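PDB 5NNP: N-terminal acetyltransferase-like protein from Chaetomium thermophilum, which probably serves as the auxiliary, TPR-repeat subunit of an N-terminal acetyltransferase complex, the helical scaffold that holds the catalytic subunit. Local coordinates for residues Y21-L30 and M49-Q57; K238-L249 and D257-D267. All blocks are in the same frame, centred on the assembly; numbering follows the deposited sequence.

Contact 1: residues Y21-L30 and M49-Q57; sequences YEDKQYKRGL and MKALILNAQ
Ile53 is the bump that fills the main hollow here. Its side chain enters as a knob into a hole lined by Tyr21, Tyr26, Gly29 and Leu30. Its branches go to different walls. CG1 meets the Tyr21 ring, with Ile53 CG1 3.5 Å from Tyr21 CD2. CG2 stands anti to the backbone N and turns to the other wall, where Ile53 CG2 lies 3.6 Å from Tyr26 CD2 and also touches Leu30 CG. CD1 of Ile53 lies toward the Gly29 backbone.

Tyr21 is a second bump. Its CG lies anti to the backbone N (chi1 175°), which sends the ring across to the helix of 49-55. There it crosses Leu52 at about a right angle, with Tyr21 CZ 3.6 Å from Leu52 CD1. The Tyr26 ring passes Ile53 and reaches Ala56, just past the C-terminal end of that helix. Tyr26 OH is 3.3 Å from Ala56 CB and 3.0 Å from Ala56 O. The Gln57 amide stands nearly upright to the Tyr26 ring, 79° between planes. Replacing Tyr26 with an alanine would probably open a gap beside Ile53 CG2 and take away the ring that lies against Ala56 CB. At the other end Leu30 CD2 rests on Lys50 CG, while the amine of Lys50 makes a salt bridge to Glu34.

The short segments 26-30 and 49-55 run antiparallel at 156°, their axes 10.4 Å apart. The contact lies within the N-terminal tetratricopeptide-repeat region. Met49 packs back on helix 9-22, against Phe14, Val17 and Ile18. Beyond, Leu52 leans on helix 78-90, and Ala51 and Leu54 touch helix 60-73.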
loop_
_atom_site.group_PDB
_atom_site.type_symbol
_atom_site.label_atom_id
_atom_site.label_comp_id
_atom_site.label_asym_id
_atom_site.label_seq_id
_atom_site.Cartn_x
_atom_site.Cartn_y
_atom_site.Cartn_z
ATOM N N TYR A 21 10.652 -37.917 8.378
ATOM C CA TYR A 21 10.817 -36.488 8.146
ATOM C C TYR A 21 9.459 -35.819 7.929
ATOM O O TYR A 21 9.180 -34.747 8.481
ATOM C CB TYR A 21 11.739 -36.243 6.950
ATOM C CG TYR A 21 11.859 -34.785 6.564
ATOM C CD1 TYR A 21 11.209 -34.291 5.440
ATOM C CD2 TYR A 21 12.620 -33.899 7.327
ATOM C CE1 TYR A 21 11.314 -32.958 5.076
ATOM C CE2 TYR A 21 12.730 -32.558 6.974
ATOM C CZ TYR A 21 12.073 -32.094 5.845
ATOM O OH TYR A 21 12.168 -30.767 5.471
ATOM N N GLU A 22 8.618 -36.471 7.130
ATOM C CA GLU A 22 7.283 -35.968 6.837
ATOM C C GLU A 22 6.351 -36.102 8.037
ATOM O O GLU A 22 5.219 -35.622 8.008
ATOM C CB GLU A 22 6.691 -36.701 5.633
ATOM C CG GLU A 22 7.396 -36.408 4.318
ATOM C CD GLU A 22 6.600 -36.897 3.119
ATOM O OE1 GLU A 22 7.154 -37.671 2.310
ATOM O OE2 GLU A 22 5.419 -36.503 2.984
ATOM N N ASP A 23 6.831 -36.765 9.084
ATOM C CA ASP A 23 6.077 -36.886 10.328
ATOM C C ASP A 23 6.735 -36.052 11.429
ATOM O O ASP A 23 6.347 -36.125 12.599
ATOM C CB ASP A 23 5.963 -38.354 10.755
ATOM C CG ASP A 23 5.268 -39.215 9.710
ATOM O OD1 ASP A 23 4.558 -38.652 8.850
ATOM O OD2 ASP A 23 5.433 -40.453 9.747
ATOM N N LYS A 24 7.731 -35.260 11.037
ATOM C CA LYS A 24 8.455 -34.382 11.951
ATOM C C LYS A 24 9.116 -35.160 13.088
ATOM O O LYS A 24 9.413 -34.601 14.146
ATOM C CB LYS A 24 7.517 -33.311 12.509
ATOM C CG LYS A 24 7.013 -32.332 11.457
ATOM C CD LYS A 24 6.097 -31.284 12.069
ATOM C CE LYS A 24 5.572 -30.315 11.014
ATOM N NZ LYS A 24 4.567 -29.367 11.583
ATOM N N GLN A 25 9.335 -36.455 12.863
ATOM C CA GLN A 25 10.063 -37.303 13.806
ATOM C C GLN A 25 11.558 -37.314 13.470
ATOM O O GLN A 25 12.066 -38.250 12.844
ATOM C CB GLN A 25 9.500 -38.727 13.803
ATOM C CG GLN A 25 8.072 -38.833 14.323
ATOM C CD GLN A 25 7.942 -38.436 15.788
ATOM O OE1 GLN A 25 8.217 -39.232 16.688
ATOM N NE2 GLN A 25 7.513 -37.201 16.032
ATOM N N TYR A 26 12.244 -36.258 13.897
ATOM C CA TYR A 26 13.660 -36.052 13.611
ATOM C C TYR A 26 14.546 -37.173 14.140
ATOM O O TYR A 26 15.382 -37.713 13.413
ATOM C CB TYR A 26 14.113 -34.719 14.204
ATOM C CG TYR A 26 13.334 -33.535 13.684
ATOM C CD1 TYR A 26 13.151 -32.400 14.464
ATOM C CD2 TYR A 26 12.784 -33.549 12.406
ATOM C CE1 TYR A 26 12.439 -31.311 13.986
ATOM C CE2 TYR A 26 12.073 -32.466 11.919
ATOM C CZ TYR A 26 11.903 -31.351 12.713
ATOM O OH TYR A 26 11.198 -30.273 12.231
ATOM N N LYS A 27 14.363 -37.507 15.412
ATOM C CA LYS A 27 15.148 -38.550 16.055
ATOM C C LYS A 27 14.954 -39.899 15.361
ATOM O O LYS A 27 15.926 -40.595 15.058
ATOM C CB LYS A 27 14.778 -38.646 17.539
ATOM C CG LYS A 27 14.994 -37.345 18.301
ATOM C CD LYS A 27 16.342 -36.728 17.939
ATOM C CE LYS A 27 16.636 -35.499 18.779
ATOM N NZ LYS A 27 18.025 -35.015 18.564
ATOM N N ARG A 28 13.699 -40.257 15.105
ATOM C CA ARG A 28 13.379 -41.504 14.417
ATOM C C ARG A 28 14.007 -41.555 13.019
ATOM O O ARG A 28 14.276 -42.638 12.497
ATOM C CB ARG A 28 11.859 -41.687 14.330
ATOM C CG ARG A 28 11.227 -42.262 15.594
ATOM C CD ARG A 28 9.712 -42.083 15.599
ATOM N NE ARG A 28 9.124 -42.346 14.288
ATOM C CZ ARG A 28 7.827 -42.244 14.012
ATOM N NH1 ARG A 28 7.385 -42.499 12.787
ATOM N NH2 ARG A 28 6.971 -41.885 14.959
ATOM N N GLY A 29 14.249 -40.382 12.430
ATOM C CA GLY A 29 14.823 -40.277 11.095
ATOM C C GLY A 29 16.342 -40.156 11.061
ATOM O O GLY A 29 17.004 -40.806 10.246
ATOM N N LEU A 30 16.893 -39.316 11.935
ATOM C CA LEU A 30 18.341 -39.200 12.097
ATOM C C LEU A 30 18.986 -40.536 12.464
ATOM O O LEU A 30 19.897 -40.993 11.772
ATOM C CB LEU A 30 18.673 -38.161 13.161
ATOM C CG LEU A 30 18.387 -36.719 12.758
ATOM C CD1 LEU A 30 18.429 -35.797 13.970
ATOM C CD2 LEU A 30 19.381 -36.268 11.687
ATOM N N MET A 49 19.081 -35.647 2.940
ATOM C CA MET A 49 17.911 -35.874 3.784
ATOM C C MET A 49 18.207 -35.537 5.233
ATOM O O MET A 49 17.331 -35.097 5.973
ATOM C CB MET A 49 17.439 -37.320 3.672
ATOM C CG MET A 49 16.781 -37.641 2.351
ATOM S SD MET A 49 15.439 -36.492 2.021
ATOM C CE MET A 49 14.470 -36.679 3.515
ATOM N N LYS A 50 19.453 -35.752 5.634
ATOM C CA LYS A 50 19.894 -35.412 6.978
ATOM C C LYS A 50 20.054 -33.901 7.108
ATOM O O LYS A 50 19.803 -33.332 8.172
ATOM C CB LYS A 50 21.204 -36.132 7.301
ATOM C CG LYS A 50 21.812 -35.774 8.640
ATOM C CD LYS A 50 23.136 -36.503 8.830
ATOM C CE LYS A 50 23.788 -36.168 10.168
ATOM N NZ LYS A 50 25.069 -36.903 10.368
ATOM N N ALA A 51 20.468 -33.265 6.012
ATOM C CA ALA A 51 20.636 -31.817 5.951
ATOM C C ALA A 51 19.313 -31.102 6.156
ATOM O O ALA A 51 19.272 -30.044 6.774
ATOM C CB ALA A 51 21.250 -31.407 4.630
ATOM N N LEU A 52 18.235 -31.689 5.641
ATOM C CA LEU A 52 16.890 -31.141 5.826
ATOM C C LEU A 52 16.491 -31.124 7.290
ATOM O O LEU A 52 16.066 -30.097 7.814
ATOM C CB LEU A 52 15.857 -31.945 5.043
ATOM C CG LEU A 52 15.560 -31.582 3.593
ATOM C CD1 LEU A 52 14.369 -32.397 3.097
ATOM C CD2 LEU A 52 15.308 -30.093 3.444
ATOM N N ILE A 53 16.622 -32.278 7.935
ATOM C CA ILE A 53 16.267 -32.428 9.341
ATOM C C ILE A 53 17.092 -31.496 10.216
ATOM O O ILE A 53 16.587 -30.936 11.186
ATOM C CB ILE A 53 16.454 -33.878 9.814
ATOM C CG1 ILE A 53 15.548 -34.815 9.011
ATOM C CG2 ILE A 53 16.157 -33.993 11.304
ATOM C CD1 ILE A 53 15.700 -36.287 9.359
ATOM N N LEU A 54 18.362 -31.323 9.869
ATOM C CA LEU A 54 19.207 -30.392 10.600
ATOM C C LEU A 54 18.657 -28.974 10.487
ATOM O O LEU A 54 18.547 -28.259 11.492
ATOM C CB LEU A 54 20.644 -30.452 10.086
ATOM C CG LEU A 54 21.393 -31.748 10.395
ATOM C CD1 LEU A 54 22.787 -31.702 9.806
ATOM C CD2 LEU A 54 21.454 -31.987 11.894
ATOM N N ASN A 55 18.303 -28.581 9.264
ATOM C CA ASN A 55 17.731 -27.263 9.002
ATOM C C ASN A 55 16.379 -27.101 9.687
ATOM O O ASN A 55 16.008 -26.001 10.098
ATOM C CB ASN A 55 17.592 -27.031 7.495
ATOM C CG ASN A 55 17.236 -25.590 7.150
ATOM O OD1 ASN A 55 16.093 -25.291 6.809
ATOM N ND2 ASN A 55 18.218 -24.693 7.234
ATOM N N ALA A 56 15.658 -28.210 9.818
ATOM C CA ALA A 56 14.350 -28.218 10.462
ATOM C C ALA A 56 14.472 -28.180 11.986
ATOM O O ALA A 56 13.494 -28.405 12.707
ATOM C CB ALA A 56 13.559 -29.436 10.023
ATOM N N GLN A 57 15.678 -27.902 12.474
ATOM C CA GLN A 57 15.912 -27.778 13.906
ATOM C C GLN A 57 17.054 -26.791 14.143
ATOM O O GLN A 57 17.937 -27.024 14.969
ATOM C CB GLN A 57 16.219 -29.147 14.530
ATOM C CG GLN A 57 16.149 -29.197 16.067
ATOM C CD GLN A 57 14.725 -29.298 16.615
ATOM O OE1 GLN A 57 13.828 -28.568 16.189
ATOM N NE2 GLN A 57 14.518 -30.209 17.566
#

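Contact 2: residues K238-L249 and D257-D267; sequences KDEAAKAYRALL and DYYKGLISALD
Leu262 has CG anti to its own backbone N (chi1 179°), which swings its methyls into a hole formed by Ala242, Tyr245, Arg246 and Leu249. Tyr245 has CG anti to the carbonyl carbon (chi1 -80°), which lays its ring flat against Gly261. The Gly261 CA sits over the face of the Tyr245 ring in a CH-pi contact, 3.5 Å from the centroid.

Two leucines cover two further tyrosines in the same way. Leu248 CB stands over the centre of the Tyr258 ring, 3.5 Å from its centroid. Leu249 CD2 stands over the Tyr259 ring. The hydroxyls are held by outside partners: Tyr258 bonds to Glu226 and Tyr259 to the carbonyl of Pro253. The Arg246 guanidinium lays one face on Leu262 CD1 and turns its edge to Leu266 CD2.

Small residues close the other end, where Ala242 CB is 3.8 Å from Ala265 CB. Past them the extended Lys238 chain reaches a salt bridge. Lys238 NZ is 2.8 Å from Asp267 OD1, which accepts the bond with its syn lone pair. Asp267, with positive phi, belongs to a Schellman motif after the last turn.

The axes of segments 238-249 and 257-265 run antiparallel, 155° apart, and approach to 8.3 Å. This is a close helical hairpin, consistent with the TPR-like helix pairs of the NatA auxiliary-subunit family.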
loop_
_atom_site.group_PDB
_atom_site.type_symbol
_atom_site.label_atom_id
_atom_site.label_comp_id
_atom_site.label_asym_id
_atom_site.label_seq_id
_atom_site.Cartn_x
_atom_site.Cartn_y
_atom_site.Cartn_z
ATOM N N LYS A 238 -18.300 11.883 -27.945
ATOM C CA LYS A 238 -18.689 12.658 -26.770
ATOM C C LYS A 238 -20.115 12.425 -26.301
ATOM O O LYS A 238 -20.336 12.208 -25.113
ATOM C CB LYS A 238 -18.460 14.144 -27.031
ATOM C CG LYS A 238 -16.979 14.509 -26.946
ATOM C CD LYS A 238 -16.723 16.002 -27.055
ATOM C CE LYS A 238 -15.228 16.263 -27.065
ATOM N NZ LYS A 238 -14.905 17.611 -27.603
ATOM N N ASP A 239 -21.075 12.461 -27.218
ATOM C CA ASP A 239 -22.457 12.150 -26.863
ATOM C C ASP A 239 -22.538 10.842 -26.090
ATOM O O ASP A 239 -23.184 10.763 -25.044
ATOM C CB ASP A 239 -23.343 12.058 -28.107
ATOM C CG ASP A 239 -23.600 13.409 -28.753
ATOM O OD1 ASP A 239 -23.279 14.453 -28.145
ATOM O OD2 ASP A 239 -24.141 13.428 -29.878
ATOM N N GLU A 240 -21.878 9.815 -26.612
ATOM C CA GLU A 240 -21.906 8.502 -25.990
ATOM C C GLU A 240 -21.133 8.477 -24.670
ATOM O O GLU A 240 -21.546 7.810 -23.718
ATOM C CB GLU A 240 -21.342 7.458 -26.949
ATOM C CG GLU A 240 -22.023 7.438 -28.313
ATOM C CD GLU A 240 -21.167 6.758 -29.377
ATOM O OE1 GLU A 240 -20.344 7.455 -30.008
ATOM O OE2 GLU A 240 -21.300 5.529 -29.577
ATOM N N ALA A 241 -20.010 9.191 -24.611
ATOM C CA ALA A 241 -19.228 9.228 -23.379
ATOM C C ALA A 241 -20.012 9.954 -22.301
ATOM O O ALA A 241 -19.949 9.596 -21.128
ATOM C CB ALA A 241 -17.886 9.895 -23.600
ATOM N N ALA A 242 -20.756 10.975 -22.716
ATOM C CA ALA A 242 -21.632 11.708 -21.817
ATOM C C ALA A 242 -22.598 10.750 -21.157
ATOM O O ALA A 242 -22.722 10.725 -19.935
ATOM C CB ALA A 242 -22.384 12.792 -22.565
ATOM N N LYS A 243 -23.265 9.937 -21.966
ATOM C CA LYS A 243 -24.214 8.973 -21.429
ATOM C C LYS A 243 -23.540 7.987 -20.477
ATOM O O LYS A 243 -24.140 7.539 -19.495
ATOM C CB LYS A 243 -24.917 8.217 -22.558
ATOM C CG LYS A 243 -25.974 7.244 -22.056
ATOM C CD LYS A 243 -26.843 6.694 -23.171
ATOM C CE LYS A 243 -28.041 5.946 -22.594
ATOM N NZ LYS A 243 -28.930 5.419 -23.669
ATOM N N ALA A 244 -22.281 7.670 -20.761
ATOM C CA ALA A 244 -21.540 6.688 -19.978
ATOM C C ALA A 244 -21.150 7.221 -18.611
ATOM O O ALA A 244 -21.216 6.501 -17.615
ATOM C CB ALA A 244 -20.300 6.238 -20.738
ATOM N N TYR A 245 -20.737 8.481 -18.567
ATOM C CA TYR A 245 -20.359 9.108 -17.308
ATOM C C TYR A 245 -21.587 9.364 -16.435
ATOM O O TYR A 245 -21.505 9.307 -15.198
ATOM C CB TYR A 245 -19.586 10.402 -17.561
ATOM C CG TYR A 245 -18.138 10.151 -17.895
ATOM C CD1 TYR A 245 -17.277 9.576 -16.955
ATOM C CD2 TYR A 245 -17.628 10.454 -19.153
ATOM C CE1 TYR A 245 -15.936 9.323 -17.256
ATOM C CE2 TYR A 245 -16.290 10.206 -19.463
ATOM C CZ TYR A 245 -15.453 9.641 -18.508
ATOM O OH TYR A 245 -14.132 9.409 -18.800
ATOM N N ARG A 246 -22.728 9.608 -17.077
ATOM C CA ARG A 246 -23.978 9.721 -16.344
ATOM C C ARG A 246 -24.321 8.404 -15.651
ATOM O O ARG A 246 -24.747 8.400 -14.493
ATOM C CB ARG A 246 -25.115 10.151 -17.266
ATOM C CG ARG A 246 -25.069 11.611 -17.619
ATOM C CD ARG A 246 -26.344 12.071 -18.281
ATOM N NE ARG A 246 -26.551 13.494 -18.023
ATOM C CZ ARG A 246 -26.182 14.467 -18.844
ATOM N NH1 ARG A 246 -25.600 14.171 -20.002
ATOM N NH2 ARG A 246 -26.403 15.731 -18.511
ATOM N N ALA A 247 -24.131 7.291 -16.357
ATOM C CA ALA A 247 -24.340 5.961 -15.774
ATOM C C ALA A 247 -23.487 5.739 -14.521
ATOM O O ALA A 247 -23.971 5.207 -13.513
ATOM C CB ALA A 247 -24.046 4.888 -16.796
ATOM N N LEU A 248 -22.226 6.161 -14.588
ATOM C CA LEU A 248 -21.312 6.004 -13.465
ATOM C C LEU A 248 -21.699 6.926 -12.311
ATOM O O LEU A 248 -21.559 6.557 -11.136
ATOM C CB LEU A 248 -19.870 6.271 -13.903
ATOM C CG LEU A 248 -19.223 5.152 -14.732
ATOM C CD1 LEU A 248 -18.045 5.675 -15.546
ATOM C CD2 LEU A 248 -18.778 3.987 -13.835
ATOM N N LEU A 249 -22.204 8.113 -12.642
ATOM C CA LEU A 249 -22.567 9.082 -11.610
ATOM C C LEU A 249 -23.749 8.565 -10.823
ATOM O O LEU A 249 -23.786 8.678 -9.593
ATOM C CB LEU A 249 -22.903 10.446 -12.212
ATOM C CG LEU A 249 -21.738 11.386 -12.514
ATOM C CD1 LEU A 249 -22.233 12.570 -13.314
ATOM C CD2 LEU A 249 -21.073 11.840 -11.222
ATOM N N ASP A 257 -14.068 12.242 -10.631
ATOM C CA ASP A 257 -13.734 12.105 -12.046
ATOM C C ASP A 257 -14.939 11.871 -12.956
ATOM O O ASP A 257 -14.883 12.210 -14.144
ATOM C CB ASP A 257 -12.717 10.984 -12.246
ATOM C CG ASP A 257 -11.352 11.347 -11.722
ATOM O OD1 ASP A 257 -11.110 12.552 -11.488
ATOM O OD2 ASP A 257 -10.526 10.433 -11.537
ATOM N N TYR A 258 -16.020 11.305 -12.424
ATOM C CA TYR A 258 -17.216 11.103 -13.243
ATOM C C TYR A 258 -17.811 12.457 -13.628
ATOM O O TYR A 258 -18.286 12.626 -14.754
ATOM C CB TYR A 258 -18.270 10.250 -12.525
ATOM C CG TYR A 258 -17.818 8.846 -12.161
ATOM C CD1 TYR A 258 -16.771 8.223 -12.845
ATOM C CD2 TYR A 258 -18.430 8.149 -11.130
ATOM C CE1 TYR A 258 -16.357 6.942 -12.513
ATOM C CE2 TYR A 258 -18.016 6.872 -10.788
ATOM C CZ TYR A 258 -16.979 6.269 -11.485
ATOM O OH TYR A 258 -16.555 4.999 -11.140
ATOM N N TYR A 259 -17.780 13.428 -12.707
ATOM C CA TYR A 259 -18.256 14.767 -13.060
ATOM C C TYR A 259 -17.336 15.402 -14.122
ATOM O O TYR A 259 -17.818 15.980 -15.099
ATOM C CB TYR A 259 -18.353 15.674 -11.827
ATOM C CG TYR A 259 -19.409 15.263 -10.824
ATOM C CD1 TYR A 259 -20.733 15.650 -10.982
ATOM C CD2 TYR A 259 -19.078 14.504 -9.709
ATOM C CE1 TYR A 259 -21.708 15.280 -10.062
ATOM C CE2 TYR A 259 -20.040 14.124 -8.790
ATOM C CZ TYR A 259 -21.354 14.515 -8.971
ATOM O OH TYR A 259 -22.302 14.138 -8.047
ATOM N N LYS A 260 -16.022 15.286 -13.931
ATOM C CA LYS A 260 -15.070 15.812 -14.904
ATOM C C LYS A 260 -15.358 15.244 -16.290
ATOM O O LYS A 260 -15.514 15.996 -17.254
ATOM C CB LYS A 260 -13.627 15.501 -14.497
ATOM C CG LYS A 260 -13.129 16.334 -13.332
ATOM C CD LYS A 260 -11.687 16.029 -12.978
ATOM C CE LYS A 260 -11.211 16.917 -11.836
ATOM N NZ LYS A 260 -9.750 16.751 -11.594
ATOM N N GLY A 261 -15.458 13.917 -16.367
ATOM C CA GLY A 261 -15.797 13.226 -17.595
ATOM C C GLY A 261 -17.076 13.714 -18.252
ATOM O O GLY A 261 -17.076 14.014 -19.444
ATOM N N LEU A 262 -18.164 13.792 -17.489
ATOM C CA LEU A 262 -19.438 14.272 -18.023
ATOM C C LEU A 262 -19.276 15.662 -18.596
ATOM O O LEU A 262 -19.621 15.931 -19.755
ATOM C CB LEU A 262 -20.525 14.295 -16.942
ATOM C CG LEU A 262 -21.889 14.817 -17.408
ATOM C CD1 LEU A 262 -22.426 13.973 -18.578
ATOM C CD2 LEU A 262 -22.903 14.858 -16.263
ATOM N N ILE A 263 -18.740 16.545 -17.766
ATOM C CA ILE A 263 -18.617 17.949 -18.112
ATOM C C ILE A 263 -17.752 18.166 -19.364
ATOM O O ILE A 263 -18.069 19.000 -20.220
ATOM C CB ILE A 263 -18.063 18.730 -16.920
ATOM C CG1 ILE A 263 -19.180 18.910 -15.886
ATOM C CG2 ILE A 263 -17.508 20.064 -17.366
ATOM C CD1 ILE A 263 -18.695 19.289 -14.514
ATOM N N SER A 264 -16.677 17.401 -19.484
ATOM C CA SER A 264 -15.889 17.429 -20.706
ATOM C C SER A 264 -16.712 16.951 -21.906
ATOM O O SER A 264 -16.679 17.552 -22.979
ATOM C CB SER A 264 -14.643 16.569 -20.558
ATOM O OG SER A 264 -13.831 16.700 -21.706
ATOM N N ALA A 265 -17.463 15.875 -21.712
ATOM C CA ALA A 265 -18.220 15.268 -22.804
ATOM C C ALA A 265 -19.327 16.183 -23.328
ATOM O O ALA A 265 -19.750 16.065 -24.479
ATOM C CB ALA A 265 -18.813 13.935 -22.355
ATOM N N LEU A 266 -19.802 17.078 -22.471
ATOM C CA LEU A 266 -20.852 18.016 -22.836
ATOM C C LEU A 266 -20.272 19.226 -23.545
ATOM O O LEU A 266 -21.016 20.067 -24.057
ATOM C CB LEU A 266 -21.624 18.470 -21.601
ATOM C CG LEU A 266 -22.493 17.423 -20.909
ATOM C CD1 LEU A 266 -23.163 18.021 -19.679
ATOM C CD2 LEU A 266 -23.530 16.888 -21.872
ATOM N N ASP A 267 -18.944 19.310 -23.571
ATOM C CA ASP A 267 -18.258 20.443 -24.185
ATOM C C ASP A 267 -18.582 21.734 -23.455
ATOM O O ASP A 267 -18.950 22.728 -24.070
ATOM C CB ASP A 267 -18.630 20.573 -25.669
ATOM C CG ASP A 267 -17.848 19.619 -26.551
ATOM O OD1 ASP A 267 -16.638 19.428 -26.292
ATOM O OD2 ASP A 267 -18.438 19.054 -27.502
#

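Overall arrangement
Both contacts join antiparallel helices of one all-helical chain, but they share no element. Their centres are 65 Å apart, on opposite sides of the chain's centre, and their nearest atoms are about 46 Å apart. Contact 1 lies in the tetratricopeptide-repeat range, contact 2 in the auxiliary-subunit range. Each is partly buried, with one end more buried than the other: Met49 against Gln57 in contact 1, the Leu248-Tyr258 end against the Lys238-Asp267 end in contact 2. Contact 1 buries 536 Å² and is mainly apolar. Contact 2 buries 776 Å² and adds CH-pi contacts and a salt bridge. Lys243, outside that interface, makes a salt bridge to another protein chain.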